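Local coordinates for inositol-3-phosphate synthase (Caenorhabditis elegans, PDB 1VKO), which belongs to the myo-inositol-1-phosphate synthase family, forms a tetramer with a Rossmann-type fold in each subunit, and binds NAD, potassium and pyrophosphate, at residues A[44-49]-A[516-521]; A[128-133]-A[523-528]; A[334-339]-A[418-423]. All coordinates share one frame; numbering follows the deposited sequence.

Interaction 1 of 3, residues A[44-49]-A[516-521]; sequences TYRKNH and PSDTDM
Arg-46 and Asp-518 meet in a two-pronged salt bridge, and this one pair makes the contact. The guanidinium presents its NH1/NH2 edge to the carboxylate, end-on, with one nitrogen for each oxygen. Arg-46 NH2 donates to Asp-518 OD2 at 2.8 Å. Arg-46 NH1 donates to Asp-518 OD1 at 3.1 Å, and this bond is nearly straight at 171°. Both oxygens use their syn lone pairs. OD1 lies in the guanidinium plane, while OD2 is tilted somewhat out of it. The two flat groups are 20° apart, so they are almost coplanar. The double grip restrains the rotation of both groups. The arginine chain runs extended from CG to NE, which carries the charge far from the strand: the CA atoms of Arg-46 and Asp-518 are 11.4 Å apart.

Arg-46 sits on strand 38-53 of an antiparallel sheet, hydrogen-bonded through its neighbours to strand 56-71. Asp-518 starts a type I beta turn in the loop after helix 498-513. The turn is closed by a backbone bond from Met-521 N to Asp-518 O of 3.0 Å.

Further charge comes from the second subunit. Lys-507 of that subunit forms salt bridges with Asp-518 OD1 and Asp-520 OD1. A second cation on the buried Asp-518 carboxylate probably stabilises its negative charge. Across the same interface, Arg-46 N bonds to Asp-518 OD2 of the second subunit.

Interaction 2 of 3, residues A[128-133]-A[523-528]; sequences LGYDSA and IEFFTQ
A two-stranded antiparallel hairpin, strands 125-131 and 136-141, meets the C-terminal tail here through Tyr-130 and Phe-525. The two rings form a T-shaped (edge-to-face) pair. Phe-525 supplies the edge and Tyr-130 the face. The centroids are 5.2 Å apart and the planes stand at 84°. Phe-525 CZ comes to 3.8 Å from Tyr-130 CG, and Phe-525 CE1 lies over the tyrosine face, displaced toward the rim. The edge therefore covers the CB end of the tyrosine ring and not its hydroxyl end. With CG anti to the backbone N (chi1 -176°), the Tyr-130 ring turns a face to Phe-525. In Phe-525 it is the carbonyl carbon that CG opposes (chi1 -62°), and the far end of the ring, CE1 and CZ, reaches Tyr-130.

Phe-525 belongs to a short 3-10 turn, 523-525, in the long tail that follows helix 498-513. Within this tail Phe-526 N bonds to Ile-523 O at 3.2 Å.

No direct hydrogen bond joins the two segments; one water makes the polar link. It accepts from Tyr-130 N at 3.2 Å and donates to Glu-524 OE2 at 3.0 Å. The water gives this strand amide a partner and ties the glutamate to the backbone beside the ring pair.

The second subunit adds to this surface contact. Pro-493 of that subunit packs on both Tyr-130 and Phe-525. Asp-131 OD2 bonds to His-52 NE2 of the same neighbour, and Phe-526 meets its Phe-472 edge-to-face.

Interaction 3 of 3, residues A[334-339]-A[418-423]; sequences SAFVDF and DEYICS
The Tyr-420 ring takes the edge of Phe-336 over one face and a methyl of Val-337 at its rim. Phe-336 CD2 stands over the centre of the tyrosine ring, 3.5 Å above its plane. Phe-336 CE2 is 3.5 Å from Tyr-420 CG. The pair is T-shaped (edge-to-face), with centroids 4.8 Å apart and planes at 79°. At the edge, Val-337 CG1 lies in the plane of the tyrosine ring and touches Tyr-420 CE2 at 3.7 Å. The tyrosine is thus held from two directions, over a face and at its rim.

The Phe-336 and Tyr-420 side chains run alongside each other in opposite senses, one from the helix and one from the strand. Phe-336 has CG opposite its backbone N (chi1 -176°), which sends the ring out from the helix. Three further rings meet Phe-336: Phe-432 edge-to-face, Phe-332 of its own chain, and Phe-332 of the second subunit. Ile-350 of strand 346-356 packs on Val-337 and Tyr-420. All three residues of the contact are buried, and the interaction is wholly apolar.

The pyrophosphate lies about 9 Å from the Tyr-420 side chain, and helix 329-342 begins among its pocket residues. The contact is a helix-on-sheet packing, in which helix 329-342 rests against strand 413-423 of a mixed four-stranded sheet.

Interactions 1 and 2 are neighbours, with centres 17 Å apart. They touch where Thr-519 OG1 comes to 3.4 Å from Gly-129 CA. Both use the tail after helix 498-513, which meets strand 38-53 through 516-521 and the hairpin through 523-528. Their segments alternate along the chain. Interaction 3 is nested inside both loops in sequence but lies well away in space. Its centre is 28 Å from that of interaction 1 and 33 Å from that of interaction 2. The Tyr-420 side chain of interaction 3 is about 9 Å from the bound pyrophosphate. All three touch the second subunit, and interaction 3 also reaches a third.

Interaction 1 of 3, residues A[44-49]-A[516-521]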
loop_
_atom_site.group_PDB
_atom_site.type_symbol
_atom_site.label_atom_id
_atom_site.label_comp_id
_atom_site.label_asym_id
_atom_site.label_seq_id
_atom_site.Cartn_x
_atom_site.Cartn_y
_atom_site.Cartn_z
ATOM N N THR A 44 -2.713 44.325 18.532
ATOM C CA THR A 44 -1.298 44.680 18.530
ATOM C C THR A 44 -0.495 43.543 17.903
ATOM O O THR A 44 -0.373 42.471 18.493
ATOM C CB THR A 44 -0.845 44.978 19.978
ATOM O OG1 THR A 44 -1.407 46.235 20.417
ATOM C CG2 THR A 44 0.658 45.188 20.062
ATOM N N TYR A 45 0.028 43.772 16.691
ATOM C CA TYR A 45 0.731 42.734 15.906
ATOM C C TYR A 45 2.250 42.629 16.195
ATOM O O TYR A 45 3.001 43.595 16.037
ATOM C CB TYR A 45 0.440 42.930 14.404
ATOM C CG TYR A 45 1.179 41.993 13.452
ATOM C CD1 TYR A 45 0.962 40.607 13.495
ATOM C CD2 TYR A 45 2.080 42.493 12.502
ATOM C CE1 TYR A 45 1.633 39.739 12.632
ATOM C CE2 TYR A 45 2.762 41.626 11.614
ATOM C CZ TYR A 45 2.520 40.253 11.693
ATOM O OH TYR A 45 3.147 39.383 10.849
ATOM N N ARG A 46 2.700 41.454 16.622
ATOM C CA ARG A 46 4.112 41.256 16.946
ATOM C C ARG A 46 4.921 40.833 15.738
ATOM O O ARG A 46 4.756 39.728 15.247
ATOM C CB ARG A 46 4.279 40.191 18.033
ATOM C CG ARG A 46 3.578 40.451 19.368
ATOM C CD ARG A 46 4.192 39.609 20.466
ATOM N NE ARG A 46 3.339 39.349 21.615
ATOM C CZ ARG A 46 2.669 38.214 21.826
ATOM N NH1 ARG A 46 2.698 37.210 20.944
ATOM N NH2 ARG A 46 1.937 38.096 22.925
ATOM N N LYS A 47 5.817 41.696 15.271
ATOM C CA LYS A 47 6.610 41.410 14.058
ATOM C C LYS A 47 8.082 41.644 14.303
ATOM O O LYS A 47 8.463 42.657 14.882
ATOM C CB LYS A 47 6.146 42.259 12.865
ATOM C CG LYS A 47 6.990 42.072 11.619
ATOM C CD LYS A 47 6.416 42.742 10.391
ATOM C CE LYS A 47 7.517 43.076 9.365
ATOM N NZ LYS A 47 8.340 41.922 8.863
ATOM N N ASN A 48 8.902 40.696 13.882
ATOM C CA ASN A 48 10.334 40.861 13.937
ATOM C C ASN A 48 10.847 41.644 12.733
ATOM O O ASN A 48 10.357 41.476 11.635
ATOM C CB ASN A 48 11.019 39.494 13.996
ATOM C CG ASN A 48 10.924 38.859 15.349
ATOM O OD1 ASN A 48 10.915 39.555 16.369
ATOM N ND2 ASN A 48 10.864 37.520 15.379
ATOM N N HIS A 49 11.826 42.506 12.956
ATOM C CA HIS A 49 12.455 43.233 11.878
ATOM C C HIS A 49 13.943 42.902 11.899
ATOM O O HIS A 49 14.521 42.730 12.967
ATOM C CB HIS A 49 12.227 44.731 12.069
ATOM C CG HIS A 49 10.795 45.150 11.918
ATOM N ND1 HIS A 49 10.327 45.796 10.793
ATOM C CD2 HIS A 49 9.730 45.004 12.741
ATOM C CE1 HIS A 49 9.035 46.045 10.939
ATOM N NE2 HIS A 49 8.652 45.586 12.117
ATOM N N PRO A 516 -7.548 36.983 20.383
ATOM C CA PRO A 516 -6.410 36.206 19.918
ATOM C C PRO A 516 -5.587 35.896 21.124
ATOM O O PRO A 516 -5.785 36.560 22.111
ATOM C CB PRO A 516 -5.644 37.182 18.995
ATOM C CG PRO A 516 -6.116 38.614 19.423
ATOM C CD PRO A 516 -7.361 38.434 20.193
ATOM N N SER A 517 -4.657 34.932 21.041
ATOM C CA SER A 517 -3.814 34.522 22.183
ATOM C C SER A 517 -2.494 33.825 21.818
ATOM O O SER A 517 -2.158 33.636 20.635
ATOM C CB SER A 517 -4.597 33.598 23.096
ATOM O OG SER A 517 -4.723 32.327 22.504
ATOM N N ASP A 518 -1.753 33.438 22.848
ATOM C CA ASP A 518 -0.576 32.601 22.683
ATOM C C ASP A 518 -0.848 31.173 23.109
ATOM O O ASP A 518 -0.007 30.523 23.748
ATOM C CB ASP A 518 0.558 33.162 23.517
ATOM C CG ASP A 518 1.078 34.455 22.968
ATOM O OD1 ASP A 518 1.330 34.521 21.744
ATOM O OD2 ASP A 518 1.273 35.446 23.692
ATOM N N THR A 519 -2.026 30.677 22.757
ATOM C CA THR A 519 -2.459 29.379 23.253
ATOM C C THR A 519 -1.785 28.214 22.547
ATOM O O THR A 519 -2.112 27.061 22.834
ATOM C CB THR A 519 -4.017 29.261 23.215
ATOM O OG1 THR A 519 -4.426 28.033 23.801
ATOM C CG2 THR A 519 -4.553 29.178 21.787
ATOM N N ASP A 520 -0.872 28.508 21.612
ATOM C CA ASP A 520 0.025 27.466 21.034
ATOM C C ASP A 520 1.170 27.162 21.986
ATOM O O ASP A 520 1.915 26.218 21.786
ATOM C CB ASP A 520 0.529 27.811 19.616
ATOM C CG ASP A 520 1.390 29.087 19.555
ATOM O OD1 ASP A 520 1.213 29.985 20.369
ATOM O OD2 ASP A 520 2.284 29.292 18.712
ATOM N N MET A 521 1.276 27.957 23.053
ATOM C CA MET A 521 2.250 27.715 24.096
ATOM C C MET A 521 1.601 28.012 25.413
ATOM O O MET A 521 1.728 29.120 25.930
ATOM C CB MET A 521 3.478 28.599 23.945
ATOM C CG MET A 521 4.517 28.316 25.021
ATOM S SD MET A 521 5.777 29.587 25.211
ATOM C CE MET A 521 4.739 30.886 25.920
#

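Interaction 2 of 3, residues A[128-133]-A[523-528]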
loop_
_atom_site.group_PDB
_atom_site.type_symbol
_atom_site.label_atom_id
_atom_site.label_comp_id
_atom_site.label_asym_id
_atom_site.label_seq_id
_atom_site.Cartn_x
_atom_site.Cartn_y
_atom_site.Cartn_z
ATOM N N LEU A 128 -9.188 28.514 21.736
ATOM C CA LEU A 128 -9.070 29.801 22.458
ATOM C C LEU A 128 -8.250 29.720 23.750
ATOM O O LEU A 128 -7.815 30.761 24.272
ATOM C CB LEU A 128 -10.434 30.362 22.817
ATOM C CG LEU A 128 -11.578 30.587 21.829
ATOM C CD1 LEU A 128 -11.084 30.824 20.396
ATOM C CD2 LEU A 128 -12.457 29.380 21.888
ATOM N N GLY A 129 -8.067 28.504 24.281
ATOM C CA GLY A 129 -7.343 28.297 25.534
ATOM C C GLY A 129 -7.939 27.244 26.471
ATOM O O GLY A 129 -8.734 26.400 26.048
ATOM N N TYR A 130 -7.537 27.326 27.745
ATOM C CA TYR A 130 -7.922 26.425 28.829
ATOM C C TYR A 130 -8.725 27.134 29.943
ATOM O O TYR A 130 -8.356 28.231 30.398
ATOM C CB TYR A 130 -6.662 25.831 29.441
ATOM C CG TYR A 130 -6.936 24.795 30.511
ATOM C CD1 TYR A 130 -7.147 23.467 30.174
ATOM C CD2 TYR A 130 -6.959 25.141 31.857
ATOM C CE1 TYR A 130 -7.409 22.520 31.127
ATOM C CE2 TYR A 130 -7.216 24.187 32.828
ATOM C CZ TYR A 130 -7.442 22.877 32.454
ATOM O OH TYR A 130 -7.692 21.906 33.407
ATOM N N ASP A 131 -9.811 26.484 30.366
ATOM C CA ASP A 131 -10.722 26.956 31.420
ATOM C C ASP A 131 -10.593 26.149 32.706
ATOM O O ASP A 131 -10.959 24.981 32.748
ATOM C CB ASP A 131 -12.166 26.840 30.936
ATOM C CG ASP A 131 -13.189 27.237 31.998
ATOM O OD1 ASP A 131 -12.957 28.200 32.775
ATOM O OD2 ASP A 131 -14.286 26.658 32.111
ATOM N N SER A 132 -10.119 26.776 33.769
ATOM C CA SER A 132 -9.929 26.079 35.031
ATOM C C SER A 132 -11.199 25.532 35.656
ATOM O O SER A 132 -11.214 24.398 36.109
ATOM C CB SER A 132 -9.197 26.970 36.018
ATOM O OG SER A 132 -7.809 26.751 35.864
ATOM N N ALA A 133 -12.270 26.314 35.672
ATOM C CA ALA A 133 -13.522 25.846 36.269
ATOM C C ALA A 133 -13.922 24.491 35.714
ATOM O O ALA A 133 -14.075 23.545 36.474
ATOM C CB ALA A 133 -14.630 26.860 36.100
ATOM N N ILE A 523 1.910 28.038 28.651
ATOM C CA ILE A 523 2.954 27.985 29.656
ATOM C C ILE A 523 2.364 27.900 31.105
ATOM O O ILE A 523 3.079 27.548 32.055
ATOM C CB ILE A 523 3.973 29.161 29.388
ATOM C CG1 ILE A 523 5.294 28.985 30.143
ATOM C CG2 ILE A 523 3.298 30.547 29.573
ATOM C CD1 ILE A 523 6.373 30.041 29.868
ATOM N N GLU A 524 1.053 28.151 31.252
ATOM C CA GLU A 524 0.386 28.055 32.557
ATOM C C GLU A 524 0.545 26.683 33.148
ATOM O O GLU A 524 0.359 26.530 34.366
ATOM C CB GLU A 524 -1.142 28.190 32.502
ATOM C CG GLU A 524 -1.741 29.281 31.689
ATOM C CD GLU A 524 -1.983 28.829 30.288
ATOM O OE1 GLU A 524 -0.978 28.736 29.570
ATOM O OE2 GLU A 524 -3.153 28.598 29.925
ATOM N N PHE A 525 0.798 25.682 32.293
ATOM C CA PHE A 525 0.770 24.289 32.738
ATOM C C PHE A 525 2.059 23.823 33.406
ATOM O O PHE A 525 2.100 22.772 34.029
ATOM C CB PHE A 525 0.471 23.363 31.567
ATOM C CG PHE A 525 -0.840 23.590 30.931
ATOM C CD1 PHE A 525 -1.879 24.223 31.621
ATOM C CD2 PHE A 525 -1.072 23.122 29.649
ATOM C CE1 PHE A 525 -3.122 24.397 31.032
ATOM C CE2 PHE A 525 -2.303 23.300 29.054
ATOM C CZ PHE A 525 -3.330 23.957 29.746
ATOM N N PHE A 526 3.124 24.578 33.230
ATOM C CA PHE A 526 4.406 24.202 33.795
ATOM C C PHE A 526 5.036 25.378 34.502
ATOM O O PHE A 526 6.201 25.327 34.888
ATOM C CB PHE A 526 5.358 23.565 32.752
ATOM C CG PHE A 526 5.502 24.339 31.440
ATOM C CD1 PHE A 526 4.622 24.125 30.391
ATOM C CD2 PHE A 526 6.547 25.224 31.248
ATOM C CE1 PHE A 526 4.761 24.800 29.184
ATOM C CE2 PHE A 526 6.702 25.890 30.046
ATOM C CZ PHE A 526 5.809 25.679 29.013
ATOM N N THR A 527 4.239 26.427 34.698
ATOM C CA THR A 527 4.671 27.574 35.503
ATOM C C THR A 527 3.573 28.031 36.419
ATOM O O THR A 527 2.413 27.628 36.275
ATOM C CB THR A 527 5.035 28.779 34.625
ATOM O OG1 THR A 527 3.932 29.102 33.786
ATOM C CG2 THR A 527 6.171 28.484 33.670
ATOM N N GLN A 528 3.931 28.900 37.356
ATOM C CA GLN A 528 2.900 29.635 38.053
ATOM C C GLN A 528 2.575 30.906 37.277
ATOM O O GLN A 528 3.438 31.752 37.024
ATOM C CB GLN A 528 3.244 29.905 39.521
ATOM C CG GLN A 528 2.006 30.300 40.331
ATOM C CD GLN A 528 2.337 30.914 41.677
ATOM O OE1 GLN A 528 2.767 30.207 42.598
ATOM N NE2 GLN A 528 2.132 32.231 41.801
HETATM O O HOH W 1 -4.758 28.961 27.357
#

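Interaction 3 of 3, residues A[334-339]-A[418-423]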
loop_
_atom_site.group_PDB
_atom_site.type_symbol
_atom_site.label_atom_id
_atom_site.label_comp_id
_atom_site.label_asym_id
_atom_site.label_seq_id
_atom_site.Cartn_x
_atom_site.Cartn_y
_atom_site.Cartn_z
ATOM N N SER A 334 0.840 18.750 1.341
ATOM C CA SER A 334 0.959 20.027 2.055
ATOM C C SER A 334 1.218 19.914 3.566
ATOM O O SER A 334 2.116 20.569 4.083
ATOM C CB SER A 334 -0.303 20.856 1.828
ATOM O OG SER A 334 0.035 22.217 1.741
ATOM N N ALA A 335 0.439 19.098 4.268
ATOM C CA ALA A 335 0.649 18.927 5.704
ATOM C C ALA A 335 1.818 17.972 6.080
ATOM O O ALA A 335 2.418 18.142 7.159
ATOM C CB ALA A 335 -0.624 18.494 6.376
ATOM N N PHE A 336 2.131 17.009 5.197
ATOM C CA PHE A 336 3.070 15.902 5.466
ATOM C C PHE A 336 4.523 16.291 5.244
ATOM O O PHE A 336 5.393 15.889 6.020
ATOM C CB PHE A 336 2.731 14.679 4.584
ATOM C CG PHE A 336 3.571 13.460 4.850
ATOM C CD1 PHE A 336 3.776 12.992 6.151
ATOM C CD2 PHE A 336 4.129 12.745 3.793
ATOM C CE1 PHE A 336 4.559 11.847 6.385
ATOM C CE2 PHE A 336 4.929 11.599 4.028
ATOM C CZ PHE A 336 5.110 11.152 5.317
ATOM N N VAL A 337 4.782 17.044 4.174
ATOM C CA VAL A 337 6.123 17.555 3.906
ATOM C C VAL A 337 6.554 18.613 4.954
ATOM O O VAL A 337 7.743 18.679 5.306
ATOM C CB VAL A 337 6.312 18.059 2.428
ATOM C CG1 VAL A 337 6.246 16.898 1.444
ATOM C CG2 VAL A 337 5.291 19.121 2.054
ATOM N N ASP A 338 5.588 19.397 5.452
ATOM C CA ASP A 338 5.796 20.347 6.573
ATOM C C ASP A 338 6.189 19.612 7.876
ATOM O O ASP A 338 7.261 19.874 8.483
ATOM C CB ASP A 338 4.499 21.147 6.814
ATOM C CG ASP A 338 4.696 22.403 7.689
ATOM O OD1 ASP A 338 5.530 23.286 7.363
ATOM O OD2 ASP A 338 4.008 22.617 8.700
ATOM N N PHE A 339 5.298 18.718 8.311
ATOM C CA PHE A 339 5.575 17.807 9.420
ATOM C C PHE A 339 6.976 17.151 9.294
ATOM O O PHE A 339 7.710 17.124 10.273
ATOM C CB PHE A 339 4.462 16.734 9.587
ATOM C CG PHE A 339 4.968 15.429 10.175
ATOM C CD1 PHE A 339 5.289 15.331 11.539
ATOM C CD2 PHE A 339 5.174 14.309 9.365
ATOM C CE1 PHE A 339 5.791 14.128 12.090
ATOM C CE2 PHE A 339 5.668 13.100 9.910
ATOM C CZ PHE A 339 5.983 13.016 11.271
ATOM N N ASP A 418 1.083 7.387 -3.774
ATOM C CA ASP A 418 2.254 8.218 -3.502
ATOM C C ASP A 418 3.361 7.434 -2.843
ATOM O O ASP A 418 3.105 6.509 -2.058
ATOM C CB ASP A 418 1.899 9.393 -2.597
ATOM C CG ASP A 418 0.918 10.366 -3.238
ATOM O OD1 ASP A 418 -0.185 9.935 -3.618
ATOM O OD2 ASP A 418 1.150 11.595 -3.375
ATOM N N GLU A 419 4.597 7.807 -3.166
ATOM C CA GLU A 419 5.760 7.309 -2.427
ATOM C C GLU A 419 6.609 8.488 -1.926
ATOM O O GLU A 419 7.081 9.300 -2.724
ATOM C CB GLU A 419 6.574 6.366 -3.305
ATOM C CG GLU A 419 7.541 5.515 -2.517
ATOM C CD GLU A 419 8.602 4.884 -3.389
ATOM O OE1 GLU A 419 9.431 5.644 -3.935
ATOM O OE2 GLU A 419 8.619 3.633 -3.510
ATOM N N TYR A 420 6.793 8.587 -0.611
ATOM C CA TYR A 420 7.772 9.543 -0.038
ATOM C C TYR A 420 9.008 8.810 0.506
ATOM O O TYR A 420 8.886 7.889 1.325
ATOM C CB TYR A 420 7.152 10.375 1.086
ATOM C CG TYR A 420 5.974 11.275 0.678
ATOM C CD1 TYR A 420 4.723 10.733 0.299
ATOM C CD2 TYR A 420 6.105 12.677 0.730
ATOM C CE1 TYR A 420 3.625 11.605 -0.069
ATOM C CE2 TYR A 420 5.024 13.548 0.363
ATOM C CZ TYR A 420 3.805 13.005 -0.023
ATOM O OH TYR A 420 2.802 13.872 -0.345
ATOM N N ILE A 421 10.191 9.226 0.043
ATOM C CA ILE A 421 11.468 8.705 0.542
ATOM C C ILE A 421 12.288 9.835 1.158
ATOM O O ILE A 421 12.623 10.821 0.484
ATOM C CB ILE A 421 12.300 8.042 -0.568
ATOM C CG1 ILE A 421 11.493 6.943 -1.270
ATOM C CG2 ILE A 421 13.615 7.528 0.032
ATOM C CD1 ILE A 421 12.085 6.468 -2.596
ATOM N N CYS A 422 12.632 9.662 2.426
ATOM C CA CYS A 422 13.350 10.676 3.165
ATOM C C CYS A 422 14.641 10.092 3.603
ATOM O O CYS A 422 14.738 8.891 3.812
ATOM C CB CYS A 422 12.563 11.110 4.409
ATOM S SG CYS A 422 11.056 11.968 3.966
ATOM N N SER A 423 15.635 10.956 3.741
ATOM C CA SER A 423 16.855 10.619 4.474
ATOM C C SER A 423 16.724 11.150 5.920
ATOM O O SER A 423 16.279 12.282 6.174
ATOM C CB SER A 423 18.101 11.148 3.753
ATOM O OG SER A 423 17.881 12.473 3.296
#